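Local coordinates for protein beta-agarase D (PDB 4ASM) that cleaves the beta-1,4 linkages of agarose at random sites along the polymer, with retention of anomeric configuration, through this GH16 catalytic domain, at residues T77-N82 with T118-I123; L91-S96 with I323-Q328; D246-Q251 with D293-S298; Y261-G266 with K284-S289. One frame throughout, in Å; residues are numbered along the deposited sequence.

In the fold
Interactions 1 and 2 lie close together and touch; interactions 3 and 4 form a second pair on the other side of the chain's centre. The first pair is buried, and strand 112-125 joins them: it carries 118-123 and pairs with both strands of interaction 2. Backbone bonds and an indole hold interaction 1, whereas interaction 2 is purely apolar between its strands, with N324 and E326 pointing away from that packing, toward the probable substrate-binding side. The second pair is only partly buried and is joined through neighbouring strands, 249-253 of interaction 3 and 259-264 of interaction 4. There, water joins the chemistry: interaction 3 fastens a helix to a hairpin by charge and hydroxyl, and interaction 4 is a strand pairing edged with three waters.

Interaction 1. Residues T77-N82 with T118-I123; sequences TKWMQN and TRAGCI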
loop_
_atom_site.group_PDB
_atom_site.type_symbol
_atom_site.label_atom_id
_atom_site.label_comp_id
_atom_site.label_asym_id
_atom_site.label_seq_id
_atom_site.Cartn_x
_atom_site.Cartn_y
_atom_site.Cartn_z
ATOM N N THR A 77 -13.251 3.631 9.482
ATOM C CA THR A 77 -12.053 4.410 9.832
ATOM C C THR A 77 -12.379 5.895 9.960
ATOM O O THR A 77 -13.113 6.450 9.148
ATOM C CB THR A 77 -10.994 4.288 8.746
ATOM O OG1 THR A 77 -10.724 2.902 8.512
ATOM C CG2 THR A 77 -9.671 5.007 9.129
ATOM N N LYS A 78 -11.824 6.525 11.001
ATOM C CA LYS A 78 -11.780 7.995 11.060
ATOM C C LYS A 78 -10.340 8.420 11.284
ATOM O O LYS A 78 -9.794 8.265 12.382
ATOM C CB LYS A 78 -12.685 8.569 12.141
ATOM C CG LYS A 78 -12.751 10.123 12.041
ATOM C CD LYS A 78 -13.067 10.792 13.361
ATOM C CE LYS A 78 -11.862 10.783 14.310
ATOM N NZ LYS A 78 -12.094 11.669 15.509
ATOM N N TRP A 79 -9.712 8.963 10.247
ATOM C CA TRP A 79 -8.354 9.442 10.403
ATOM C C TRP A 79 -8.307 10.646 11.340
ATOM O O TRP A 79 -9.190 11.517 11.307
ATOM C CB TRP A 79 -7.724 9.759 9.057
ATOM C CG TRP A 79 -7.427 8.551 8.246
ATOM C CD1 TRP A 79 -6.909 7.363 8.687
ATOM C CD2 TRP A 79 -7.610 8.422 6.848
ATOM N NE1 TRP A 79 -6.766 6.486 7.629
ATOM C CE2 TRP A 79 -7.189 7.114 6.486
ATOM C CE3 TRP A 79 -8.082 9.288 5.852
ATOM C CZ2 TRP A 79 -7.242 6.657 5.170
ATOM C CZ3 TRP A 79 -8.121 8.839 4.552
ATOM C CH2 TRP A 79 -7.698 7.537 4.217
ATOM N N MET A 80 -7.296 10.652 12.200
ATOM C CA MET A 80 -7.177 11.639 13.263
ATOM C C MET A 80 -5.764 12.206 13.320
ATOM O O MET A 80 -4.769 11.464 13.327
ATOM C CB MET A 80 -7.552 11.024 14.612
ATOM C CG MET A 80 -7.934 12.085 15.636
ATOM S SD MET A 80 -8.518 11.352 17.132
ATOM C CE MET A 80 -8.627 12.807 18.126
ATOM N N GLN A 81 -5.673 13.532 13.374
ATOM C CA GLN A 81 -4.383 14.206 13.350
ATOM C C GLN A 81 -3.468 13.724 14.465
ATOM O O GLN A 81 -2.264 13.555 14.248
ATOM C CB GLN A 81 -4.555 15.727 13.437
ATOM C CG GLN A 81 -4.658 16.445 12.078
ATOM C CD GLN A 81 -5.860 15.996 11.247
ATOM O OE1 GLN A 81 -6.981 16.459 11.453
ATOM N NE2 GLN A 81 -5.625 15.066 10.313
ATOM N N ASN A 82 -4.026 13.515 15.664
ATOM C CA ASN A 82 -3.164 13.240 16.824
ATOM C C ASN A 82 -2.734 11.778 16.972
ATOM O O ASN A 82 -2.138 11.409 17.991
ATOM C CB ASN A 82 -3.757 13.789 18.136
ATOM C CG ASN A 82 -4.908 12.965 18.647
ATOM O OD1 ASN A 82 -5.350 12.000 18.003
ATOM N ND2 ASN A 82 -5.411 13.330 19.818
ATOM N N THR A 118 -12.982 3.239 14.146
ATOM C CA THR A 118 -11.558 3.071 14.423
ATOM C C THR A 118 -10.826 4.350 14.067
ATOM O O THR A 118 -10.732 4.724 12.890
ATOM C CB THR A 118 -10.965 1.902 13.639
ATOM O OG1 THR A 118 -11.673 0.708 14.013
ATOM C CG2 THR A 118 -9.491 1.742 13.998
ATOM N N ARG A 119 -10.310 5.011 15.094
ATOM C CA ARG A 119 -9.527 6.221 14.895
ATOM C C ARG A 119 -8.133 5.785 14.490
ATOM O O ARG A 119 -7.602 4.833 15.051
ATOM C CB ARG A 119 -9.473 7.032 16.194
ATOM C CG ARG A 119 -10.867 7.321 16.789
ATOM C CD ARG A 119 -10.805 8.351 17.929
ATOM N NE ARG A 119 -9.834 7.998 18.961
ATOM C CZ ARG A 119 -9.513 8.783 19.987
ATOM N NH1 ARG A 119 -10.120 9.966 20.137
ATOM N NH2 ARG A 119 -8.594 8.379 20.860
ATOM N N ALA A 120 -7.527 6.482 13.528
ATOM C CA ALA A 120 -6.220 6.050 13.008
ATOM C C ALA A 120 -5.443 7.205 12.394
ATOM O O ALA A 120 -6.021 8.128 11.872
ATOM C CB ALA A 120 -6.426 4.959 11.955
ATOM N N GLY A 121 -4.130 7.104 12.376
ATOM C CA GLY A 121 -3.342 8.172 11.770
ATOM C C GLY A 121 -3.172 8.010 10.259
ATOM O O GLY A 121 -3.285 6.906 9.711
ATOM N N CYS A 122 -2.865 9.122 9.601
ATOM C CA CYS A 122 -2.631 9.153 8.165
ATOM C C CYS A 122 -1.735 10.340 7.893
ATOM O O CYS A 122 -2.026 11.439 8.382
ATOM C CB CYS A 122 -3.958 9.322 7.415
ATOM S SG CYS A 122 -3.808 9.194 5.616
ATOM N N ILE A 123 -0.661 10.129 7.134
ATOM C CA ILE A 123 0.237 11.222 6.784
ATOM C C ILE A 123 0.503 11.243 5.298
ATOM O O ILE A 123 0.401 10.213 4.622
ATOM C CB ILE A 123 1.584 11.153 7.561
ATOM C CG1 ILE A 123 2.445 9.993 7.062
ATOM C CG2 ILE A 123 1.323 11.053 9.059
ATOM C CD1 ILE A 123 3.821 9.942 7.749
#
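W79 lays its indole against C122, in a parallel strand pairing of the GH16 jelly roll that brings 77-79 alongside 118-120. CG of W79 is beside the backbone N (chi1 -71°), and the ring lies with one face on the cysteine. CB of C122 sits 3.7 Å from the centroid of the five-membered ring of W79, a CH-pi contact. Its SG stands 4.0 Å from the centroid of the six-membered ring, a sulfur-aromatic contact. At the ring's edge, in its plane, lies A120 O. NE1 of W79 is satisfied by V325 O, and the ring of Y60 also meets the indole.

Three backbone bonds set the register: K78 N to T118 O, A120 N to K78 O at 3.1 Å, and M80 N to A120 O at 2.8 Å. This last carbonyl also takes a CA-H contact from W79.

Beyond W79, segment 77-82 leaves its strand at M80, whose side chain runs beside that of R119 in the same direction. M80 probably helps bind substrate, by analogy with related enzymes. R119 NE is held by S96 OG, while M80 SD rests over one face of the guanidinium, 3.7 Å from R119 NH1.

Interaction 2. Residues L91-S96 with I323-Q328; sequences LNIWAS and INVEDQ. With IMD (imidazole), chain C.
This is an apolar contact in the interior of the GH16 jelly roll, where L91, I93 and A95 of strand 90-96 meet I323 and V325 of strand 320-326. The two run in nearly the same direction, their segment axes 17° apart, but at 6.8 Å they are too distant for backbone pairing and no hydrogen bond joins them. Strand 112-125 connects them instead: G121 makes backbone bonds to both W94 and V325.

Alternate residues supply the interdigitating side chains. L91 and I323 meet tip to tip, with CD2 of L91 3.8 Å from CD1 of I323. I93 crosses I323 at about a right angle. Its CD1 lies 3.5 Å from I323 O, while the side chains of I93 and V325 slide past each other in opposite directions, their CG2 atoms 4.0 Å apart. V325 CG1 is anti to the backbone N (chi1 161°), and this branch meets A95 CB. I123 touches both L91 and I323.

On strand 320-326, N324 and E326 point away from this packing. E326 is a probable substrate-binding residue, and an imidazole, probably from the crystallisation liquor, is bound beside it. The imidazole is also hydrogen-bonded to E160, the probable nucleophile, which places this face of the strand at the catalytic cleft. N324 probably helps position the E326 carboxylate: its ND2 donates to E326 OE2 over 2.9 Å, meeting that oxygen on its anti side. The same OE2 accepts from the imidazole N3 at 2.8 Å, in a nearly straight bond of 167°.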
loop_
_atom_site.group_PDB
_atom_site.type_symbol
_atom_site.label_atom_id
_atom_site.label_comp_id
_atom_site.label_asym_id
_atom_site.label_seq_id
_atom_site.Cartn_x
_atom_site.Cartn_y
_atom_site.Cartn_z
ATOM N N LEU A 91 8.696 6.679 12.966
ATOM C CA LEU A 91 7.339 7.180 12.804
ATOM C C LEU A 91 6.385 6.218 13.534
ATOM O O LEU A 91 6.492 4.993 13.365
ATOM C CB LEU A 91 6.990 7.227 11.312
ATOM C CG LEU A 91 5.546 7.536 10.920
ATOM C CD1 LEU A 91 5.135 8.997 11.237
ATOM C CD2 LEU A 91 5.306 7.190 9.451
ATOM N N ASN A 92 5.466 6.773 14.320
ATOM C CA ASN A 92 4.438 6.008 15.011
ATOM C C ASN A 92 3.099 6.433 14.418
ATOM O O ASN A 92 2.781 7.623 14.406
ATOM C CB ASN A 92 4.400 6.361 16.514
ATOM C CG ASN A 92 5.582 5.789 17.319
ATOM O OD1 ASN A 92 5.367 5.047 18.275
ATOM N ND2 ASN A 92 6.810 6.164 16.966
ATOM N N ILE A 93 2.326 5.472 13.907
ATOM C CA ILE A 93 0.953 5.746 13.462
ATOM C C ILE A 93 0.088 4.669 14.079
ATOM O O ILE A 93 0.310 3.488 13.831
ATOM C CB ILE A 93 0.837 5.743 11.919
ATOM C CG1 ILE A 93 1.519 6.989 11.367
ATOM C CG2 ILE A 93 -0.640 5.772 11.476
ATOM C CD1 ILE A 93 1.493 7.103 9.842
ATOM N N TRP A 94 -0.888 5.059 14.888
ATOM C CA TRP A 94 -1.652 4.059 15.623
ATOM C C TRP A 94 -3.145 4.189 15.445
ATOM O O TRP A 94 -3.631 5.103 14.777
ATOM C CB TRP A 94 -1.279 4.082 17.111
ATOM C CG TRP A 94 -1.599 5.332 17.850
ATOM C CD1 TRP A 94 -2.701 5.558 18.621
ATOM C CD2 TRP A 94 -0.793 6.511 17.931
ATOM N NE1 TRP A 94 -2.634 6.815 19.193
ATOM C CE2 TRP A 94 -1.474 7.421 18.777
ATOM C CE3 TRP A 94 0.444 6.887 17.378
ATOM C CZ2 TRP A 94 -0.974 8.691 19.065
ATOM C CZ3 TRP A 94 0.940 8.170 17.664
ATOM C CH2 TRP A 94 0.228 9.045 18.508
ATOM N N ALA A 95 -3.850 3.233 16.043
ATOM C CA ALA A 95 -5.294 3.198 16.032
ATOM C C ALA A 95 -5.802 3.129 17.458
ATOM O O ALA A 95 -5.111 2.602 18.342
ATOM C CB ALA A 95 -5.755 1.974 15.257
ATOM N N SER A 96 -7.013 3.645 17.660
ATOM C CA SER A 96 -7.691 3.543 18.950
ATOM C C SER A 96 -9.193 3.603 18.724
ATOM O O SER A 96 -9.645 3.896 17.612
ATOM C CB SER A 96 -7.267 4.686 19.883
ATOM O OG SER A 96 -7.803 5.926 19.419
ATOM N N ILE A 323 1.360 7.257 4.322
ATOM C CA ILE A 323 1.494 6.146 5.261
ATOM C C ILE A 323 0.317 6.235 6.186
ATOM O O ILE A 323 -0.001 7.317 6.692
ATOM C CB ILE A 323 2.827 6.201 6.043
ATOM C CG1 ILE A 323 3.997 6.164 5.062
ATOM C CG2 ILE A 323 2.882 5.022 7.040
ATOM C CD1 ILE A 323 5.356 6.335 5.732
ATOM N N ASN A 324 -0.360 5.111 6.421
ATOM C CA ASN A 324 -1.520 5.146 7.308
ATOM C C ASN A 324 -1.893 3.786 7.876
ATOM O O ASN A 324 -1.274 2.777 7.549
ATOM C CB ASN A 324 -2.751 5.821 6.637
ATOM C CG ASN A 324 -3.473 4.920 5.624
ATOM O OD1 ASN A 324 -3.315 3.708 5.626
ATOM N ND2 ASN A 324 -4.304 5.522 4.785
ATOM N N VAL A 325 -2.920 3.795 8.715
ATOM C CA VAL A 325 -3.577 2.590 9.171
ATOM C C VAL A 325 -5.048 2.717 8.743
ATOM O O VAL A 325 -5.606 3.812 8.770
ATOM C CB VAL A 325 -3.429 2.459 10.705
ATOM C CG1 VAL A 325 -4.462 1.486 11.318
ATOM C CG2 VAL A 325 -1.970 2.069 11.034
ATOM N N GLU A 326 -5.668 1.598 8.352
ATOM C CA GLU A 326 -7.072 1.593 7.916
ATOM C C GLU A 326 -7.840 0.414 8.455
ATOM O O GLU A 326 -7.324 -0.703 8.499
ATOM C CB GLU A 326 -7.181 1.560 6.384
ATOM C CG GLU A 326 -6.672 2.828 5.729
ATOM C CD GLU A 326 -6.684 2.748 4.209
ATOM O OE1 GLU A 326 -7.227 1.762 3.645
ATOM O OE2 GLU A 326 -6.163 3.694 3.575
ATOM N N ASP A 327 -9.090 0.680 8.825
ATOM C CA ASP A 327 -10.109 -0.330 9.067
ATOM C C ASP A 327 -10.995 -0.346 7.818
ATOM O O ASP A 327 -11.912 0.462 7.675
ATOM C CB ASP A 327 -10.910 0.067 10.318
ATOM C CG ASP A 327 -11.745 -1.069 10.879
ATOM O OD1 ASP A 327 -11.992 -2.044 10.148
ATOM O OD2 ASP A 327 -12.178 -0.971 12.049
ATOM N N GLN A 328 -10.694 -1.246 6.888
ATOM C CA GLN A 328 -11.384 -1.241 5.581
ATOM C C GLN A 328 -12.767 -1.868 5.653
ATOM O O GLN A 328 -13.034 -2.724 6.505
ATOM C CB GLN A 328 -10.502 -1.896 4.514
ATOM C CG GLN A 328 -9.176 -1.136 4.376
ATOM C CD GLN A 328 -8.200 -1.740 3.384
ATOM O OE1 GLN A 328 -7.181 -1.119 3.022
ATOM N NE2 GLN A 328 -8.470 -2.947 2.971
HETATM N N1 IMD C . -4.603 1.829 -0.612
HETATM C C2 IMD C . -5.147 2.710 0.244
HETATM N N3 IMD C . -5.205 2.140 1.465
HETATM C C4 IMD C . -4.687 0.891 1.391
HETATM C C5 IMD C . -4.305 0.701 0.070
#

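Interaction 3. Residues D246-Q251 with D293-S298; sequences DNDAVQ and DAKNKS
K295, on helix 291-297, reaches its ammonium across to D246, the last residue of strand 240-246, where a tight hairpin turn begins, so this contact docks a short helix on the turn between strands 240-246 and 249-253 of the GH16 domain. The chain of K295 bends at chi3 and chi4, and NZ makes a salt bridge to D246 OD1 at 3.0 Å, approaching from well above the carboxylate plane. The other oxygen of that carboxylate, OD2, is held by R232, so D246 is shared between two cations, which would probably help keep it ionised.

NZ has a second partner in a water, 2.8 Å away, that accepts from it. The water passes its own two hydrogens on to N247 OD1 and D248 OD1, the latter at 2.6 Å, and thereby links the lysine to both residues of the turn. D248 OD1 itself is 4.5 Å from NZ, close enough for attraction but beyond a salt bridge.

Within the turn, D246 O accepts from D248 N and A249 N, which approach from the same face of its plane. The first of these bonds closes a gamma turn about N247. At the helix's end, S298 OG donates to D248 O at 2.7 Å and accepts from I300 N, so the hydroxyl is engaged in both roles. Apolar contact completes the docking: A249 CB fits against the helix, 3.6 Å from A294 CB and 3.5 Å from K295 CG.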
loop_
_atom_site.group_PDB
_atom_site.type_symbol
_atom_site.label_atom_id
_atom_site.label_comp_id
_atom_site.label_asym_id
_atom_site.label_seq_id
_atom_site.Cartn_x
_atom_site.Cartn_y
_atom_site.Cartn_z
ATOM N N ASP A 246 4.324 -6.030 -15.406
ATOM C CA ASP A 246 4.889 -5.391 -16.586
ATOM C C ASP A 246 3.862 -5.404 -17.695
ATOM O O ASP A 246 3.782 -6.365 -18.492
ATOM C CB ASP A 246 6.197 -6.076 -17.000
ATOM C CG ASP A 246 6.940 -5.311 -18.082
ATOM O OD1 ASP A 246 6.271 -4.653 -18.916
ATOM O OD2 ASP A 246 8.204 -5.363 -18.105
ATOM N N ASN A 247 3.088 -4.315 -17.741
ATOM C CA ASN A 247 2.070 -4.064 -18.776
ATOM C C ASN A 247 0.876 -5.034 -18.733
ATOM O O ASN A 247 -0.228 -4.657 -18.314
ATOM C CB ASN A 247 2.715 -3.992 -20.178
ATOM C CG ASN A 247 1.759 -3.502 -21.239
ATOM O OD1 ASN A 247 1.647 -4.105 -22.318
ATOM N ND2 ASN A 247 1.059 -2.426 -20.950
ATOM N N ASP A 248 1.091 -6.280 -19.170
ATOM C CA ASP A 248 0.017 -7.265 -19.298
ATOM C C ASP A 248 0.423 -8.640 -18.764
ATOM O O ASP A 248 -0.254 -9.630 -19.018
ATOM C CB ASP A 248 -0.501 -7.376 -20.751
ATOM C CG ASP A 248 0.597 -7.652 -21.755
ATOM O OD1 ASP A 248 1.761 -7.838 -21.367
ATOM O OD2 ASP A 248 0.273 -7.653 -22.970
ATOM N N ALA A 249 1.517 -8.658 -17.999
ATOM C CA ALA A 249 2.091 -9.894 -17.471
ATOM C C ALA A 249 2.620 -9.689 -16.072
ATOM O O ALA A 249 2.926 -8.560 -15.658
ATOM C CB ALA A 249 3.221 -10.365 -18.384
ATOM N N VAL A 250 2.762 -10.798 -15.359
ATOM C CA VAL A 250 3.147 -10.776 -13.960
ATOM C C VAL A 250 4.193 -11.863 -13.739
ATOM O O VAL A 250 4.145 -12.928 -14.365
ATOM C CB VAL A 250 1.915 -11.093 -13.073
ATOM C CG1 VAL A 250 2.264 -11.086 -11.633
ATOM C CG2 VAL A 250 0.786 -10.079 -13.338
ATOM N N GLN A 251 5.144 -11.594 -12.848
ATOM C CA GLN A 251 5.973 -12.676 -12.311
ATOM C C GLN A 251 6.016 -12.502 -10.810
ATOM O O GLN A 251 6.095 -11.371 -10.317
ATOM C CB GLN A 251 7.372 -12.724 -12.936
ATOM C CG GLN A 251 8.386 -11.737 -12.430
ATOM C CD GLN A 251 9.754 -12.021 -13.038
ATOM O OE1 GLN A 251 10.734 -12.321 -12.342
ATOM N NE2 GLN A 251 9.818 -11.932 -14.342
ATOM N N ASP A 293 7.505 -14.381 -22.421
ATOM C CA ASP A 293 6.486 -15.317 -22.888
ATOM C C ASP A 293 5.084 -14.881 -22.433
ATOM O O ASP A 293 4.137 -14.903 -23.219
ATOM C CB ASP A 293 6.822 -16.729 -22.365
ATOM C CG ASP A 293 5.889 -17.798 -22.894
ATOM O OD1 ASP A 293 5.716 -17.902 -24.135
ATOM O OD2 ASP A 293 5.351 -18.554 -22.059
ATOM N N ALA A 294 4.963 -14.495 -21.160
ATOM C CA ALA A 294 3.693 -14.040 -20.619
ATOM C C ALA A 294 3.173 -12.788 -21.344
ATOM O O ALA A 294 2.022 -12.731 -21.711
ATOM C CB ALA A 294 3.842 -13.794 -19.112
ATOM N N LYS A 295 4.061 -11.822 -21.548
ATOM C CA LYS A 295 3.751 -10.606 -22.303
ATOM C C LYS A 295 3.316 -10.936 -23.733
ATOM O O LYS A 295 2.359 -10.362 -24.237
ATOM C CB LYS A 295 4.949 -9.654 -22.310
ATOM C CG LYS A 295 5.235 -9.021 -20.938
ATOM C CD LYS A 295 6.596 -8.290 -20.857
ATOM C CE LYS A 295 6.718 -7.177 -21.872
ATOM N NZ LYS A 295 5.857 -6.025 -21.535
ATOM N N ASN A 296 3.991 -11.886 -24.378
ATOM C CA ASN A 296 3.589 -12.301 -25.724
ATOM C C ASN A 296 2.194 -12.882 -25.737
ATOM O O ASN A 296 1.391 -12.577 -26.623
ATOM C CB ASN A 296 4.544 -13.354 -26.288
ATOM C CG ASN A 296 5.896 -12.811 -26.640
ATOM O OD1 ASN A 296 6.854 -13.579 -26.783
ATOM N ND2 ASN A 296 6.003 -11.493 -26.785
ATOM N N LYS A 297 1.902 -13.740 -24.760
ATOM C CA LYS A 297 0.635 -14.452 -24.692
ATOM C C LYS A 297 -0.535 -13.574 -24.281
ATOM O O LYS A 297 -1.684 -13.823 -24.667
ATOM C CB LYS A 297 0.739 -15.641 -23.725
ATOM C CG LYS A 297 1.590 -16.789 -24.244
ATOM C CD LYS A 297 1.660 -17.859 -23.170
ATOM C CE LYS A 297 2.449 -19.073 -23.651
ATOM N NZ LYS A 297 1.718 -19.776 -24.740
ATOM N N SER A 298 -0.249 -12.561 -23.476
ATOM C CA SER A 298 -1.331 -11.800 -22.862
ATOM C C SER A 298 -1.950 -10.769 -23.787
ATOM O O SER A 298 -1.265 -10.101 -24.561
ATOM C CB SER A 298 -0.829 -11.102 -21.603
ATOM O OG SER A 298 -1.934 -10.466 -20.987
HETATM O O HOH W 1 3.459 -6.448 -22.845
#

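Interaction 4. Residues Y261-G266 with K284-S289; sequences YTYPAG and KMNIAS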
loop_
_atom_site.group_PDB
_atom_site.type_symbol
_atom_site.label_atom_id
_atom_site.label_comp_id
_atom_site.label_asym_id
_atom_site.label_seq_id
_atom_site.Cartn_x
_atom_site.Cartn_y
_atom_site.Cartn_z
ATOM N N TYR A 261 5.469 -17.242 -13.668
ATOM C CA TYR A 261 5.148 -16.218 -14.670
ATOM C C TYR A 261 3.721 -16.431 -15.074
ATOM O O TYR A 261 3.338 -17.553 -15.460
ATOM C CB TYR A 261 6.062 -16.363 -15.900
ATOM C CG TYR A 261 7.512 -16.414 -15.522
ATOM C CD1 TYR A 261 8.256 -15.238 -15.341
ATOM C CD2 TYR A 261 8.141 -17.642 -15.294
ATOM C CE1 TYR A 261 9.585 -15.280 -14.938
ATOM C CE2 TYR A 261 9.478 -17.701 -14.912
ATOM C CZ TYR A 261 10.183 -16.517 -14.719
ATOM O OH TYR A 261 11.501 -16.578 -14.341
ATOM N N THR A 262 2.914 -15.384 -14.949
ATOM C CA THR A 262 1.497 -15.516 -15.227
ATOM C C THR A 262 0.929 -14.335 -15.998
ATOM O O THR A 262 1.558 -13.297 -16.118
ATOM C CB THR A 262 0.670 -15.700 -13.929
ATOM O OG1 THR A 262 0.869 -14.549 -13.098
ATOM C CG2 THR A 262 1.063 -16.984 -13.162
ATOM N N TYR A 263 -0.258 -14.520 -16.552
ATOM C CA TYR A 263 -0.946 -13.425 -17.240
ATOM C C TYR A 263 -2.463 -13.709 -17.180
ATOM O O TYR A 263 -2.882 -14.849 -16.933
ATOM C CB TYR A 263 -0.436 -13.280 -18.690
ATOM C CG TYR A 263 -0.763 -14.487 -19.528
ATOM C CD1 TYR A 263 0.086 -15.604 -19.532
ATOM C CD2 TYR A 263 -1.937 -14.542 -20.269
ATOM C CE1 TYR A 263 -0.240 -16.740 -20.252
ATOM C CE2 TYR A 263 -2.268 -15.670 -20.999
ATOM C CZ TYR A 263 -1.410 -16.766 -20.988
ATOM O OH TYR A 263 -1.727 -17.918 -21.691
ATOM N N PRO A 264 -3.295 -12.675 -17.360
ATOM C CA PRO A 264 -4.748 -12.852 -17.260
ATOM C C PRO A 264 -5.330 -13.824 -18.285
ATOM O O PRO A 264 -5.033 -13.726 -19.493
ATOM C CB PRO A 264 -5.292 -11.430 -17.480
ATOM C CG PRO A 264 -4.136 -10.520 -17.118
ATOM C CD PRO A 264 -2.910 -11.268 -17.591
ATOM N N ALA A 265 -6.135 -14.760 -17.786
ATOM C CA ALA A 265 -6.801 -15.750 -18.639
ATOM C C ALA A 265 -8.027 -15.164 -19.335
ATOM O O ALA A 265 -8.400 -15.608 -20.418
ATOM C CB ALA A 265 -7.177 -16.973 -17.840
ATOM N N GLY A 266 -8.697 -14.199 -18.712
ATOM C CA GLY A 266 -9.875 -13.632 -19.338
ATOM C C GLY A 266 -10.550 -12.531 -18.562
ATOM O O GLY A 266 -10.462 -12.460 -17.322
ATOM N N LYS A 284 -8.554 -15.296 -12.619
ATOM C CA LYS A 284 -8.028 -16.469 -13.321
ATOM C C LYS A 284 -6.805 -16.089 -14.145
ATOM O O LYS A 284 -6.845 -15.147 -14.959
ATOM C CB LYS A 284 -9.108 -17.102 -14.210
ATOM C CG LYS A 284 -8.689 -18.444 -14.801
ATOM C CD LYS A 284 -9.783 -19.012 -15.679
ATOM C CE LYS A 284 -9.317 -20.324 -16.321
ATOM N NZ LYS A 284 -10.391 -20.826 -17.227
ATOM N N MET A 285 -5.710 -16.819 -13.916
ATOM C CA MET A 285 -4.443 -16.528 -14.586
ATOM C C MET A 285 -3.921 -17.796 -15.260
ATOM O O MET A 285 -4.169 -18.916 -14.778
ATOM C CB MET A 285 -3.392 -16.065 -13.557
ATOM C CG MET A 285 -3.840 -14.867 -12.707
ATOM S SD MET A 285 -3.975 -13.341 -13.645
ATOM C CE MET A 285 -2.282 -12.787 -13.720
ATOM N N ASN A 286 -3.231 -17.599 -16.373
ATOM C CA ASN A 286 -2.558 -18.711 -17.039
ATOM C C ASN A 286 -1.062 -18.682 -16.739
ATOM O O ASN A 286 -0.511 -17.648 -16.396
ATOM C CB ASN A 286 -2.762 -18.610 -18.552
ATOM C CG ASN A 286 -4.181 -18.925 -18.984
ATOM O OD1 ASN A 286 -4.959 -19.550 -18.262
ATOM N ND2 ASN A 286 -4.516 -18.494 -20.202
ATOM N N ILE A 287 -0.410 -19.840 -16.913
ATOM C CA ILE A 287 1.014 -20.006 -16.662
ATOM C C ILE A 287 1.808 -19.789 -17.941
ATOM O O ILE A 287 1.437 -20.308 -19.016
ATOM C CB ILE A 287 1.292 -21.427 -16.118
ATOM C CG1 ILE A 287 0.668 -21.550 -14.737
ATOM C CG2 ILE A 287 2.798 -21.744 -16.060
ATOM C CD1 ILE A 287 0.621 -22.959 -14.234
ATOM N N ALA A 288 2.883 -19.019 -17.813
ATOM C CA ALA A 288 3.842 -18.838 -18.900
ATOM C C ALA A 288 5.233 -19.296 -18.459
ATOM O O ALA A 288 5.428 -19.722 -17.315
ATOM C CB ALA A 288 3.876 -17.375 -19.360
ATOM N N SER A 289 6.199 -19.241 -19.365
ATOM C CA SER A 289 7.514 -19.771 -19.035
ATOM C C SER A 289 8.609 -18.717 -18.825
ATOM O O SER A 289 9.760 -19.068 -18.557
ATOM C CB SER A 289 7.943 -20.758 -20.099
ATOM O OG SER A 289 8.023 -20.099 -21.326
HETATM O O HOH W 2 5.509 -19.915 -14.496
HETATM O O HOH W 3 -0.435 -20.064 -21.012
HETATM O O HOH W 4 -8.086 -12.841 -16.024
#
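Strands 261-264 and 285-288 pair antiparallel, with Y263 and N286 as a hydrogen-bonded pair and T262 with I287 and P264 with M285 as non-hydrogen-bonded ones. N286 N donates to Y263 O at 2.8 Å, nearly along the C=O axis, and Y263 N returns a longer bond to N286 O. Past the proline, A265 N donates to K284 O, which also receives a hydrogen from a water bound to G266 N.

Y263 carries the side-chain contact. Its CG lies between the backbone N and the carbonyl carbon (chi1 65°), and the ring spreads over N286, whose CB is 3.3 Å from Y263 CZ. Ring and amide planes stand 81° apart. N286 ND2 donates to Y263 OH at 3.2 Å, and the same hydroxyl meets a water, at 2.6 Å, that donates to I287 O. At the ring's edge lies A288 CB.

M285, bent at chi2 and chi3, crosses T262 at about a right angle, its CE 3.7 Å from T262 OG1, while its SD rests against P264 CA. V250 of the next strand touches both T262 and M285.

The chemistry is thus of two kinds: M285 and T262 pack on V250, and P264 packs on the loop of S298 and I300, whereas the tyrosine hydroxyl and asparagine amide share a partly exposed, water-bridged network that ties Y263 to N286 and I287 in addition to the backbone bonds.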